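Local coordinates for protein WipB (Legionella pneumophila, PDB 5NNY) that is a translocated Legionella effector, seen here as its phosphatase domain, that acts as a Ser/Thr phosphatase and targets the host lysosomal nutrient-sensing machinery, at residues 212-217 / 300-305; 202-207 / 235-240; 275-280 / 288-293; 190-195 / 241-246; 267-272 / 284-289. All coordinates share one frame; numbering follows the deposited sequence.

Contact 1: residues 212-217 / 300-305; sequences IGLNHI and FKITFI
Apolar contacts carry this meeting between the start of helix 214-224 and the edge strand 301-306, whose touching parts run nearly antiparallel. Leu214 holds CG anti to its carbonyl carbon (chi1 -62°), so that CD2 leads toward the strand. It meets CD1 of Ile302 tip to tip, Leu214 CD2 to Ile302 CD1 measuring 3.8 Å. The same methyl comes up to the edge of the Phe300 ring, 4.2 Å from Phe300 CZ. Leu236 of helix 233-253 touches Leu214, Phe300 and Ile302, closing the cluster.

The contacts of Phe304 are with backbone as much as with side chains. Ile212 O lies over one face of its ring, off-centre, 3.8 Å from Phe304 CD1, while Ile302 CG1 lies over the opposite face. Phe304 CZ reaches the chain at the helix start, 3.8 Å from Gly213 CA and 3.8 Å from Leu214 N.

The side-chain hydrogen bond within the segments belongs to the turn before the helix. Gly213, the N-cap, gives its N-H to His216 ND1 at 3.0 Å, with an angle of 157° at the hydrogen, and the NE2 of that imidazole bonds Arg288 O. ND1 accepting and NE2 facing a carbonyl are consistent with a neutral imidazole protonated at NE2. With no hydrogen bond crossing between helix start and strand, their association rests on burial and shape, and the polar groups of the turn find partners within it and in the 288-294 loop.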
# COMPACT_ATOMS: atom_id res chain seq x y z
N ILE A 212 -5.06 15.98 -1.37
CA ILE A 212 -6.14 16.33 -0.46
C ILE A 212 -5.87 17.71 0.12
O ILE A 212 -4.84 18.33 -0.14
CB ILE A 212 -6.28 15.31 0.68
CG1 ILE A 212 -4.97 15.30 1.49
CG2 ILE A 212 -6.61 13.91 0.12
CD1 ILE A 212 -5.08 14.63 2.85
N GLY A 213 -6.81 18.16 0.95
CA GLY A 213 -6.62 19.40 1.67
C GLY A 213 -7.05 19.22 3.11
O GLY A 213 -7.39 18.10 3.52
N LEU A 214 -7.03 20.31 3.89
CA LEU A 214 -7.58 20.27 5.24
C LEU A 214 -9.05 19.86 5.26
O LEU A 214 -9.53 19.31 6.26
CB LEU A 214 -7.41 21.63 5.92
CG LEU A 214 -5.99 22.13 6.14
CD1 LEU A 214 -6.00 23.58 6.66
CD2 LEU A 214 -5.24 21.23 7.10
N ASN A 215 -9.79 20.12 4.17
CA ASN A 215 -11.20 19.76 4.14
C ASN A 215 -11.37 18.24 4.21
O ASN A 215 -12.30 17.75 4.84
CB ASN A 215 -11.87 20.32 2.89
CG ASN A 215 -11.06 20.07 1.63
OD1 ASN A 215 -9.87 20.39 1.56
ND2 ASN A 215 -11.70 19.49 0.60
N HIS A 216 -10.47 17.49 3.56
CA HIS A 216 -10.53 16.03 3.64
C HIS A 216 -10.27 15.55 5.06
O HIS A 216 -10.93 14.61 5.55
CB HIS A 216 -9.51 15.39 2.69
CG HIS A 216 -9.83 15.56 1.25
ND1 HIS A 216 -9.43 16.67 0.52
CD2 HIS A 216 -10.51 14.77 0.38
CE1 HIS A 216 -9.85 16.55 -0.72
NE2 HIS A 216 -10.50 15.41 -0.84
N ILE A 217 -9.29 16.14 5.74
CA ILE A 217 -8.96 15.72 7.10
C ILE A 217 -10.13 16.01 8.03
O ILE A 217 -10.48 15.20 8.90
CB ILE A 217 -7.66 16.42 7.56
CG1 ILE A 217 -6.55 16.09 6.57
CG2 ILE A 217 -7.28 16.01 8.98
CD1 ILE A 217 -5.27 16.87 6.81
N PHE A 300 -1.08 27.81 11.24
CA PHE A 300 0.16 27.06 11.13
C PHE A 300 0.55 27.01 9.66
O PHE A 300 -0.24 27.35 8.77
CB PHE A 300 0.03 25.65 11.70
CG PHE A 300 -1.13 24.88 11.12
CD1 PHE A 300 -0.96 24.13 9.97
CD2 PHE A 300 -2.39 24.94 11.70
CE1 PHE A 300 -2.03 23.47 9.40
CE2 PHE A 300 -3.46 24.26 11.15
CZ PHE A 300 -3.28 23.52 10.00
N LYS A 301 1.79 26.58 9.41
CA LYS A 301 2.28 26.31 8.07
C LYS A 301 2.09 24.83 7.76
O LYS A 301 2.30 23.98 8.62
CB LYS A 301 3.76 26.66 7.94
CG LYS A 301 4.03 28.14 8.10
CD LYS A 301 5.51 28.45 8.21
CE LYS A 301 5.69 29.94 8.45
NZ LYS A 301 7.07 30.32 8.84
N ILE A 302 1.70 24.53 6.52
CA ILE A 302 1.48 23.14 6.11
C ILE A 302 1.98 22.98 4.68
O ILE A 302 1.81 23.87 3.84
CB ILE A 302 -0.00 22.73 6.24
CG1 ILE A 302 -0.24 21.27 5.82
CG2 ILE A 302 -0.90 23.65 5.45
CD1 ILE A 302 -1.50 20.70 6.38
N THR A 303 2.64 21.85 4.42
CA THR A 303 2.92 21.42 3.05
C THR A 303 2.27 20.06 2.87
O THR A 303 2.29 19.23 3.78
CB THR A 303 4.43 21.35 2.77
OG1 THR A 303 5.04 20.47 3.71
CG2 THR A 303 5.09 22.71 2.91
N PHE A 304 1.64 19.85 1.71
CA PHE A 304 1.07 18.56 1.37
C PHE A 304 2.00 17.84 0.41
O PHE A 304 2.50 18.44 -0.54
CB PHE A 304 -0.32 18.72 0.75
CG PHE A 304 -1.36 19.22 1.70
CD1 PHE A 304 -2.09 18.34 2.49
CD2 PHE A 304 -1.61 20.58 1.82
CE1 PHE A 304 -3.05 18.81 3.36
CE2 PHE A 304 -2.56 21.05 2.69
CZ PHE A 304 -3.30 20.18 3.45
N ILE A 305 2.23 16.55 0.66
CA ILE A 305 3.09 15.69 -0.16
C ILE A 305 2.29 14.46 -0.54
O ILE A 305 1.81 13.73 0.33
CB ILE A 305 4.36 15.26 0.61
CG1 ILE A 305 5.26 16.47 0.89
CG2 ILE A 305 5.08 14.15 -0.15
CD1 ILE A 305 6.48 16.12 1.73

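Contact 2: residues 202-207 / 235-240; sequences NEIKVF and DLAKTI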
# COMPACT_ATOMS: atom_id res chain seq x y z
N ASN A 202 5.96 25.35 14.32
CA ASN A 202 4.53 25.33 14.05
C ASN A 202 4.29 25.01 12.57
O ASN A 202 3.56 25.71 11.87
CB ASN A 202 3.89 26.68 14.45
CG ASN A 202 2.37 26.66 14.37
OD1 ASN A 202 1.74 25.62 14.56
ND2 ASN A 202 1.79 27.81 14.08
N GLU A 203 4.95 23.96 12.10
CA GLU A 203 4.88 23.53 10.71
C GLU A 203 4.62 22.04 10.65
O GLU A 203 5.11 21.28 11.49
CB GLU A 203 6.17 23.91 9.97
CG GLU A 203 6.19 23.57 8.48
CD GLU A 203 6.74 22.18 8.17
OE1 GLU A 203 7.23 21.49 9.10
OE2 GLU A 203 6.68 21.77 6.99
N ILE A 204 3.84 21.61 9.66
CA ILE A 204 3.54 20.19 9.49
C ILE A 204 3.53 19.84 8.01
O ILE A 204 3.09 20.64 7.17
CB ILE A 204 2.21 19.83 10.19
CG1 ILE A 204 1.99 18.31 10.20
CG2 ILE A 204 1.02 20.58 9.53
CD1 ILE A 204 0.70 17.90 10.90
N LYS A 205 4.10 18.68 7.68
CA LYS A 205 4.02 18.11 6.34
C LYS A 205 3.04 16.95 6.42
O LYS A 205 3.25 16.03 7.22
CB LYS A 205 5.38 17.60 5.86
CG LYS A 205 6.49 18.63 5.84
CD LYS A 205 7.77 18.03 5.24
CE LYS A 205 9.01 18.70 5.82
NZ LYS A 205 10.24 18.36 5.04
N VAL A 206 1.99 16.99 5.61
CA VAL A 206 0.96 15.94 5.59
C VAL A 206 1.19 15.07 4.36
O VAL A 206 1.35 15.59 3.25
CB VAL A 206 -0.46 16.53 5.60
CG1 VAL A 206 -1.51 15.47 5.27
CG2 VAL A 206 -0.75 17.14 6.98
N PHE A 207 1.23 13.75 4.57
CA PHE A 207 1.45 12.77 3.50
C PHE A 207 0.16 12.02 3.22
O PHE A 207 -0.57 11.64 4.14
CB PHE A 207 2.55 11.76 3.86
CG PHE A 207 3.92 12.37 4.05
CD1 PHE A 207 4.31 12.86 5.29
CD2 PHE A 207 4.81 12.45 3.00
CE1 PHE A 207 5.57 13.41 5.47
CE2 PHE A 207 6.07 13.00 3.17
CZ PHE A 207 6.45 13.49 4.40
N ASP A 235 -1.77 20.49 16.99
CA ASP A 235 -3.16 20.07 17.14
C ASP A 235 -3.63 19.26 15.93
O ASP A 235 -4.37 18.28 16.08
CB ASP A 235 -4.07 21.29 17.34
CG ASP A 235 -4.59 21.39 18.76
OD1 ASP A 235 -4.09 20.62 19.62
OD2 ASP A 235 -5.50 22.21 19.02
N LEU A 236 -3.22 19.66 14.73
CA LEU A 236 -3.60 18.91 13.54
C LEU A 236 -3.01 17.51 13.58
O LEU A 236 -3.67 16.53 13.22
CB LEU A 236 -3.16 19.65 12.29
CG LEU A 236 -3.71 19.09 10.97
CD1 LEU A 236 -5.22 19.26 10.88
CD2 LEU A 236 -3.01 19.71 9.76
N ALA A 237 -1.75 17.41 14.02
CA ALA A 237 -1.12 16.11 14.18
C ALA A 237 -1.89 15.25 15.17
O ALA A 237 -2.05 14.04 14.97
CB ALA A 237 0.33 16.30 14.64
N LYS A 238 -2.38 15.86 16.25
CA LYS A 238 -3.18 15.10 17.21
C LYS A 238 -4.47 14.61 16.57
O LYS A 238 -4.91 13.48 16.81
CB LYS A 238 -3.48 15.97 18.43
CG LYS A 238 -4.75 15.59 19.16
N THR A 239 -5.08 15.44 15.72
CA THR A 239 -6.28 15.02 15.00
C THR A 239 -5.97 13.86 14.06
O THR A 239 -6.78 12.93 13.92
CB THR A 239 -6.85 16.20 14.23
OG1 THR A 239 -7.14 17.27 15.14
CG2 THR A 239 -8.14 15.81 13.46
N ILE A 240 -4.82 13.90 13.39
CA ILE A 240 -4.48 12.86 12.42
C ILE A 240 -4.23 11.55 13.15
O ILE A 240 -4.70 10.48 12.72
CB ILE A 240 -3.29 13.31 11.55
CG1 ILE A 240 -3.68 14.50 10.66
CG2 ILE A 240 -2.74 12.16 10.70
CD1 ILE A 240 -2.48 15.11 9.93
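One face of the central sheet of the phosphatase domain is covered by helix 233-253, and here that helix lies along strand 203-208. The segment axes approach to 9.6 Å and run in similar directions, 32° apart. Alternate strand residues, Ile204 and Val206, point at the helix, and Leu236, Ala237 and Ile240 answer them. Ile204 has CG1 anti to the backbone N (chi1 -171°) and an extended chain, which carries CD1 forward to Ala237, 4.0 Å from Ala237 N and 4.1 Å from Ala237 CB. Its other branch, CG2, meets Leu236 CD2 at 4.1 Å, the two side chains crossing at about a right angle. One turn further along the helix, Ile240 CD1 comes obliquely to Val206 CG2 at 4.0 Å and also touches Ile204 CD1 at 4.3 Å. All five residues are buried, their side-chain contacts are all between apolar groups, and no hydrogen bond joins helix and strand. Tyr195 of strand 190-198 and Ile302 of strand 301-306 extend this apolar layer to the two neighbouring strands. A helix laid lengthwise over a sheet, within the crossover that joins parallel strands 203-208 and 301-306, is characteristic of the layered alpha/beta fold of calcineurin-like phosphoesterases.

Contact 3: residues 275-280 / 288-293; sequences NSTDEV and REYGDL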
# COMPACT_ATOMS: atom_id res chain seq x y z
N ASN A 275 -18.58 14.55 -2.74
CA ASN A 275 -18.83 15.60 -1.76
C ASN A 275 -19.60 15.14 -0.53
O ASN A 275 -19.60 15.86 0.48
CB ASN A 275 -19.58 16.77 -2.41
CG ASN A 275 -18.68 17.62 -3.29
OD1 ASN A 275 -17.52 17.84 -2.98
ND2 ASN A 275 -19.22 18.09 -4.40
N SER A 276 -20.25 13.98 -0.58
CA SER A 276 -21.04 13.50 0.54
C SER A 276 -20.13 13.00 1.66
O SER A 276 -19.08 12.42 1.41
CB SER A 276 -21.99 12.39 0.09
OG SER A 276 -22.99 12.14 1.05
N THR A 277 -20.57 13.23 2.91
CA THR A 277 -19.71 12.95 4.06
C THR A 277 -19.28 11.48 4.10
O THR A 277 -18.13 11.17 4.45
CB THR A 277 -20.44 13.33 5.35
OG1 THR A 277 -20.75 14.72 5.31
CG2 THR A 277 -19.59 13.04 6.56
N ASP A 278 -20.18 10.58 3.72
CA ASP A 278 -19.88 9.15 3.77
C ASP A 278 -18.84 8.72 2.74
O ASP A 278 -18.31 7.60 2.82
CB ASP A 278 -21.17 8.32 3.60
CG ASP A 278 -21.87 8.58 2.26
OD1 ASP A 278 -21.91 9.74 1.81
OD2 ASP A 278 -22.39 7.60 1.67
N GLU A 279 -18.54 9.58 1.78
CA GLU A 279 -17.62 9.28 0.69
C GLU A 279 -16.20 9.76 0.97
O GLU A 279 -15.35 9.69 0.07
CB GLU A 279 -18.13 9.93 -0.61
CG GLU A 279 -19.56 9.56 -0.97
CD GLU A 279 -20.07 10.25 -2.25
OE1 GLU A 279 -20.57 9.54 -3.14
OE2 GLU A 279 -19.97 11.49 -2.35
N VAL A 280 -15.93 10.25 2.17
CA VAL A 280 -14.68 10.99 2.40
C VAL A 280 -13.46 10.07 2.30
O VAL A 280 -12.38 10.50 1.86
CB VAL A 280 -14.73 11.73 3.75
CG1 VAL A 280 -14.68 10.77 4.94
CG2 VAL A 280 -13.59 12.75 3.82
N ARG A 288 -10.17 13.31 -4.87
CA ARG A 288 -11.28 14.00 -5.53
C ARG A 288 -11.88 15.08 -4.64
O ARG A 288 -11.67 15.10 -3.43
CB ARG A 288 -12.39 13.01 -5.91
CG ARG A 288 -11.92 11.84 -6.74
CD ARG A 288 -11.19 12.33 -7.99
NE ARG A 288 -10.85 11.20 -8.84
CZ ARG A 288 -9.90 11.22 -9.77
NH1 ARG A 288 -9.19 12.33 -9.97
NH2 ARG A 288 -9.66 10.14 -10.50
N GLU A 289 -12.68 15.94 -5.26
CA GLU A 289 -13.24 17.09 -4.56
C GLU A 289 -14.11 16.66 -3.38
O GLU A 289 -14.99 15.82 -3.51
CB GLU A 289 -14.07 17.96 -5.52
CG GLU A 289 -14.71 19.17 -4.83
CD GLU A 289 -15.07 20.31 -5.79
OE1 GLU A 289 -15.23 21.46 -5.32
OE2 GLU A 289 -15.19 20.08 -7.01
N TYR A 290 -13.85 17.26 -2.22
CA TYR A 290 -14.64 17.04 -1.02
C TYR A 290 -15.00 18.42 -0.46
O TYR A 290 -14.41 18.89 0.51
CB TYR A 290 -13.88 16.15 0.00
CG TYR A 290 -14.70 15.84 1.23
CD1 TYR A 290 -15.72 14.90 1.17
CD2 TYR A 290 -14.51 16.52 2.42
CE1 TYR A 290 -16.49 14.63 2.27
CE2 TYR A 290 -15.28 16.26 3.52
CZ TYR A 290 -16.27 15.31 3.44
OH TYR A 290 -17.03 15.04 4.55
N GLY A 291 -15.96 19.08 -1.10
CA GLY A 291 -16.16 20.48 -0.82
C GLY A 291 -14.99 21.31 -1.31
O GLY A 291 -14.14 20.85 -2.08
N ASP A 292 -14.95 22.56 -0.84
CA ASP A 292 -13.90 23.48 -1.26
C ASP A 292 -12.54 23.01 -0.76
O ASP A 292 -12.36 22.73 0.43
CB ASP A 292 -14.19 24.89 -0.76
CG ASP A 292 -15.35 25.55 -1.48
OD1 ASP A 292 -15.64 25.17 -2.63
OD2 ASP A 292 -15.97 26.46 -0.88
N LEU A 293 -11.57 22.94 -1.67
CA LEU A 293 -10.22 22.50 -1.32
C LEU A 293 -9.56 23.58 -0.47
O LEU A 293 -9.44 24.72 -0.90
CB LEU A 293 -9.40 22.23 -2.57
CG LEU A 293 -7.98 21.70 -2.40
CD1 LEU A 293 -8.02 20.32 -1.72
CD2 LEU A 293 -7.26 21.60 -3.74
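Asn275 OD1 is gripped by a single, nearly straight hydrogen bond: Gly291 N donates to Asn275 OD1 at 2.7 Å with an N-H...O angle of 178°. The donor stands above the carbonyl plane of the amide. Asn275 CG is anti to its carbonyl carbon, which swings the amide across to the other loop; there OD1 also lies 3.3 Å from Glu289 O, two acceptors that do not bond.

Beside this bond Tyr290 lays one ring face on Val280 and turns its edge to Ser276 and Thr277. Val280 CG2 sits over the centre of that face, 3.7 Å from the centroid and 11° off the normal, a CH-pi contact. At the ring edge, in its plane, Ser276 O approaches Tyr290 CE1 to 3.5 Å, and the phenol oxygen OH ends 3.4 Å from Thr277 CA.

The loop that receives the ring is itself braced. Glu279 OE2 accepts from Ser276 N at 3.1 Å through its anti lone pair, while OE1 forms a salt bridge with Arg267; Ser276 OG bonds Asp278 OD1 at 2.7 Å. The arrangement is that of a short helix, 280-286, whose entry, a 3-10 turn, 277-279, that ends at the N-cap Glu279, is tied to its exit loop.

Contact 4: residues 190-195 / 241-246; sequences LKIISY and DAINKK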
# COMPACT_ATOMS: atom_id res chain seq x y z
N LEU A 190 -0.72 0.29 7.89
CA LEU A 190 -1.53 1.13 7.04
C LEU A 190 -1.95 2.40 7.77
O LEU A 190 -2.30 2.38 8.96
CB LEU A 190 -2.77 0.35 6.60
CG LEU A 190 -3.38 0.34 5.21
CD1 LEU A 190 -2.34 0.39 4.09
CD2 LEU A 190 -4.26 -0.92 5.05
N LYS A 191 -1.92 3.52 7.05
CA LYS A 191 -2.42 4.80 7.54
C LYS A 191 -3.19 5.44 6.40
O LYS A 191 -2.80 5.31 5.24
CB LYS A 191 -1.29 5.74 7.98
CG LYS A 191 -0.34 5.14 9.00
CD LYS A 191 -0.51 5.79 10.35
CE LYS A 191 0.64 5.46 11.29
NZ LYS A 191 1.79 6.39 11.09
N ILE A 192 -4.30 6.11 6.73
CA ILE A 192 -5.01 6.87 5.70
C ILE A 192 -4.19 8.08 5.28
O ILE A 192 -3.98 8.34 4.09
CB ILE A 192 -6.40 7.33 6.19
CG1 ILE A 192 -7.23 6.17 6.73
CG2 ILE A 192 -7.16 8.01 5.06
CD1 ILE A 192 -8.59 6.63 7.21
N ILE A 193 -3.74 8.85 6.26
CA ILE A 193 -2.88 10.00 6.04
C ILE A 193 -1.81 9.95 7.13
O ILE A 193 -1.97 9.26 8.15
CB ILE A 193 -3.64 11.35 6.07
CG1 ILE A 193 -4.43 11.49 7.37
CG2 ILE A 193 -4.55 11.51 4.86
CD1 ILE A 193 -5.12 12.82 7.54
N SER A 194 -0.72 10.68 6.92
CA SER A 194 0.38 10.70 7.87
C SER A 194 1.00 12.09 7.89
O SER A 194 0.54 13.00 7.18
CB SER A 194 1.42 9.63 7.54
OG SER A 194 2.35 9.53 8.60
N TYR A 195 2.05 12.27 8.70
CA TYR A 195 2.64 13.60 8.81
C TYR A 195 4.07 13.54 9.36
O TYR A 195 4.48 12.58 10.01
CB TYR A 195 1.78 14.52 9.70
CG TYR A 195 1.67 14.03 11.12
CD1 TYR A 195 2.68 14.29 12.04
CD2 TYR A 195 0.56 13.31 11.54
CE1 TYR A 195 2.60 13.82 13.33
CE2 TYR A 195 0.46 12.84 12.83
CZ TYR A 195 1.48 13.11 13.72
OH TYR A 195 1.39 12.64 15.00
N ASP A 241 -3.55 11.62 14.30
CA ASP A 241 -3.38 10.46 15.18
C ASP A 241 -4.72 9.83 15.55
O ASP A 241 -4.86 8.60 15.54
CB ASP A 241 -2.65 10.90 16.46
CG ASP A 241 -1.18 11.19 16.24
OD1 ASP A 241 -0.64 10.85 15.17
OD2 ASP A 241 -0.56 11.78 17.16
N ALA A 242 -5.71 10.66 15.89
CA ALA A 242 -7.02 10.14 16.26
C ALA A 242 -7.70 9.47 15.08
O ALA A 242 -8.32 8.41 15.22
CB ALA A 242 -7.89 11.27 16.82
N ILE A 243 -7.60 10.08 13.90
CA ILE A 243 -8.16 9.48 12.70
C ILE A 243 -7.51 8.12 12.44
O ILE A 243 -8.20 7.14 12.17
CB ILE A 243 -8.00 10.42 11.49
CG1 ILE A 243 -8.95 11.61 11.66
CG2 ILE A 243 -8.31 9.69 10.18
CD1 ILE A 243 -8.52 12.84 10.88
N ASN A 244 -6.18 8.04 12.54
CA ASN A 244 -5.51 6.78 12.24
C ASN A 244 -5.78 5.74 13.31
O ASN A 244 -5.79 4.54 13.00
CB ASN A 244 -4.00 7.00 12.06
CG ASN A 244 -3.66 7.61 10.70
OD1 ASN A 244 -4.27 7.27 9.68
ND2 ASN A 244 -2.69 8.51 10.69
N LYS A 245 -6.03 6.16 14.55
CA LYS A 245 -6.35 5.18 15.60
C LYS A 245 -7.69 4.52 15.33
O LYS A 245 -7.82 3.30 15.46
CB LYS A 245 -6.38 5.83 16.98
CG LYS A 245 -6.71 4.86 18.11
CD LYS A 245 -6.82 5.57 19.46
CE LYS A 245 -6.89 4.60 20.63
NZ LYS A 245 -7.08 5.28 21.95
N LYS A 246 -8.69 5.32 14.96
CA LYS A 246 -9.98 4.76 14.57
C LYS A 246 -9.83 3.88 13.34
O LYS A 246 -10.47 2.82 13.24
CB LYS A 246 -10.99 5.88 14.31
CG LYS A 246 -11.39 6.65 15.57
CD LYS A 246 -12.08 5.71 16.55
CE LYS A 246 -12.72 6.44 17.71
NZ LYS A 246 -11.73 7.27 18.42
O HOH W 1 -3.58 3.63 11.19
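The carboxamide of Asn244 bridges the backbone N-H of Ile192 and the carbonyl of Ile193. Its ND2 donates to Ile193 O at 2.7 Å, with an N-H...O angle of 164°; the carbonyl oxygen lies in the amide plane and is met nearly along its own axis. On the other branch OD1 accepts from Ile192 N at 3.2 Å, more bent at 138° but in the carbonyl plane. The two bonds together fix the rotation of the amide. Lys191 crosses it at about a right angle, Lys191 CD coming to 3.5 Å from Asn244 ND2.

Asp241, a turn earlier on the helix, accepts from Tyr195 OH, with Tyr195 OH to Asp241 OD1 at 2.7 Å. The oxygen lies at the edge of the ring, near its plane, yet the hydroxyl meets the carboxylate from above the carboxylate plane. Apolar packing adds Ile192 CD1 against Ile243 CG2 at 4.3 Å.

Strand 190-198 is interrupted here: Ile192 takes helix-like backbone angles, and the amide bonds at the break in the strand. Helix 233-253 thus binds the central sheet of the phosphoesterase fold through polar groups as well as apolar ones. Further out, a water lies 2.9 Å from Leu190 O and 3.0 Å from Asn244 O. Lys191, its chain bent at chi2 and chi4, takes NZ to a salt bridge with Glu123 on strand 121-125, whose other carboxylate oxygen bonds Ser194 OG.

Contact 5: residues 267-272 / 284-289; sequences RGYAGE and TVWGRE
Trp286 lays its indole over the peptide joining Gly268 to Tyr269, with Tyr269 N above the ring centre. Gly268 CA stands 4.0 Å from the centroid of the five-membered ring, 15° off its normal, a CH-pi contact; having no side chain, Gly268 lets the ring lie directly on the helix backbone. At the far end of the indole, Tyr269 CB reaches Trp286 CH2 at 3.7 Å.

Arg288, its chain bent at chi2 (-55°), brings the guanidinium side-on to one oxygen. NE donates to Gly268 O at 2.9 Å, on a lone pair, and NH2 donates to Gly268 O at 3.1 Å. Gly271 N is a third donor to this carbonyl, within the Schellman motif that ends helix 262-270, so the positive group probably also stabilises the helix C-terminus electrostatically. Gly271 CA over one guanidinium face and Trp286 O over the opposite one, both off-centre, help to fix how the group is turned. Beyond it, Glu272 O lies 3.4 Å from Arg288 CB, and a water accepts from Glu289 N at 3.0 Å.

Two helix ends thus meet at the surface: helix 262-270, and helix 280-286, which also closes in a Schellman motif at Gly287 and whose Thr284 packs on Leu220 of helix 214-224.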
# COMPACT_ATOMS: atom_id res chain seq x y z
N ARG A 267 -17.17 6.09 -9.31
CA ARG A 267 -17.20 7.53 -9.54
C ARG A 267 -15.86 8.16 -9.20
O ARG A 267 -15.44 9.13 -9.84
CB ARG A 267 -18.33 8.18 -8.73
CG ARG A 267 -19.72 7.89 -9.31
CD ARG A 267 -20.82 8.52 -8.48
NE ARG A 267 -21.07 7.82 -7.22
CZ ARG A 267 -20.84 8.31 -6.01
NH1 ARG A 267 -21.11 7.58 -4.94
NH2 ARG A 267 -20.34 9.53 -5.86
N GLY A 268 -15.18 7.61 -8.19
CA GLY A 268 -13.82 8.06 -7.91
C GLY A 268 -12.90 7.84 -9.10
O GLY A 268 -12.20 8.75 -9.54
N TYR A 269 -12.91 6.63 -9.64
CA TYR A 269 -12.10 6.37 -10.82
C TYR A 269 -12.46 7.32 -11.95
O TYR A 269 -11.57 7.84 -12.64
CB TYR A 269 -12.26 4.91 -11.27
CG TYR A 269 -11.76 4.73 -12.68
CD1 TYR A 269 -10.41 4.78 -12.95
CD2 TYR A 269 -12.66 4.53 -13.74
CE1 TYR A 269 -9.95 4.65 -14.25
CE2 TYR A 269 -12.20 4.40 -15.04
CZ TYR A 269 -10.84 4.46 -15.28
OH TYR A 269 -10.36 4.32 -16.56
N ALA A 270 -13.76 7.55 -12.15
CA ALA A 270 -14.22 8.35 -13.28
C ALA A 270 -13.79 9.81 -13.16
O ALA A 270 -13.90 10.56 -14.13
CB ALA A 270 -15.74 8.27 -13.42
N GLY A 271 -13.35 10.23 -11.97
CA GLY A 271 -12.87 11.57 -11.76
C GLY A 271 -13.86 12.53 -11.15
O GLY A 271 -13.57 13.73 -11.06
N GLU A 272 -15.02 12.03 -10.71
CA GLU A 272 -16.11 12.86 -10.24
C GLU A 272 -15.84 13.42 -8.85
O GLU A 272 -14.91 13.00 -8.16
CB GLU A 272 -17.41 12.06 -10.20
CG GLU A 272 -17.79 11.52 -11.54
CD GLU A 272 -19.08 10.75 -11.50
OE1 GLU A 272 -19.86 10.92 -10.55
OE2 GLU A 272 -19.28 9.98 -12.45
N THR A 284 -10.59 10.74 -0.33
CA THR A 284 -9.18 10.87 0.06
C THR A 284 -8.28 9.96 -0.78
O THR A 284 -7.25 10.40 -1.30
CB THR A 284 -9.03 10.57 1.55
OG1 THR A 284 -9.75 11.55 2.31
CG2 THR A 284 -7.56 10.61 1.98
N VAL A 285 -8.63 8.69 -0.93
CA VAL A 285 -7.74 7.80 -1.67
C VAL A 285 -7.72 8.15 -3.16
O VAL A 285 -6.72 7.90 -3.84
CB VAL A 285 -8.10 6.30 -1.45
CG1 VAL A 285 -7.90 5.92 0.02
CG2 VAL A 285 -9.51 5.98 -1.94
N TRP A 286 -8.83 8.70 -3.69
CA TRP A 286 -8.82 9.08 -5.11
C TRP A 286 -8.39 10.53 -5.34
O TRP A 286 -8.14 10.91 -6.48
CB TRP A 286 -10.20 8.83 -5.76
CG TRP A 286 -10.49 7.34 -6.05
CD1 TRP A 286 -11.27 6.50 -5.31
CD2 TRP A 286 -9.98 6.57 -7.14
NE1 TRP A 286 -11.28 5.24 -5.88
CE2 TRP A 286 -10.49 5.26 -7.00
CE3 TRP A 286 -9.15 6.85 -8.23
CZ2 TRP A 286 -10.20 4.25 -7.91
CZ3 TRP A 286 -8.84 5.85 -9.10
CH2 TRP A 286 -9.37 4.56 -8.95
N GLY A 287 -8.27 11.33 -4.28
CA GLY A 287 -7.85 12.71 -4.46
C GLY A 287 -8.89 13.58 -5.14
O GLY A 287 -8.54 14.49 -5.90
N ARG A 288 -10.17 13.31 -4.87
CA ARG A 288 -11.28 14.00 -5.53
C ARG A 288 -11.88 15.08 -4.64
O ARG A 288 -11.67 15.10 -3.43
CB ARG A 288 -12.39 13.01 -5.91
CG ARG A 288 -11.92 11.84 -6.74
CD ARG A 288 -11.19 12.33 -7.99
NE ARG A 288 -10.85 11.20 -8.84
CZ ARG A 288 -9.90 11.22 -9.77
NH1 ARG A 288 -9.19 12.33 -9.97
NH2 ARG A 288 -9.66 10.14 -10.50
N GLU A 289 -12.68 15.94 -5.26
CA GLU A 289 -13.24 17.09 -4.56
C GLU A 289 -14.11 16.66 -3.38
O GLU A 289 -14.99 15.82 -3.51
CB GLU A 289 -14.07 17.96 -5.52
CG GLU A 289 -14.71 19.17 -4.83
CD GLU A 289 -15.07 20.31 -5.79
OE1 GLU A 289 -15.23 21.46 -5.32
OE2 GLU A 289 -15.19 20.08 -7.01
O HOH W 2 -13.24 15.47 -8.22

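Contacts 1 and 2 are buried, with no hydrogen bond between their segments, and held mainly by apolar side chains, whereas contact 4, partly buried, adds hydrogen bonds; contacts 3 and 5 lie at the surface. Helix 233-253 serves both contact 2 and contact 4, packing on the neighbouring strands 203-208 and 190-198, and contact 1 brings in the next strand, 301-306. Side-chain to backbone bonds mark the irregular places: a strand break in contact 4, loops in contact 3 and helix ends in contact 5. Contacts 3 and 5 share Arg288 and Glu289, are joined by the Glu279-Arg267 salt bridge, and lie within the chain excursion closed by contact 1. Asn215, bonded to Tyr290 O, links contact 1 to contact 3.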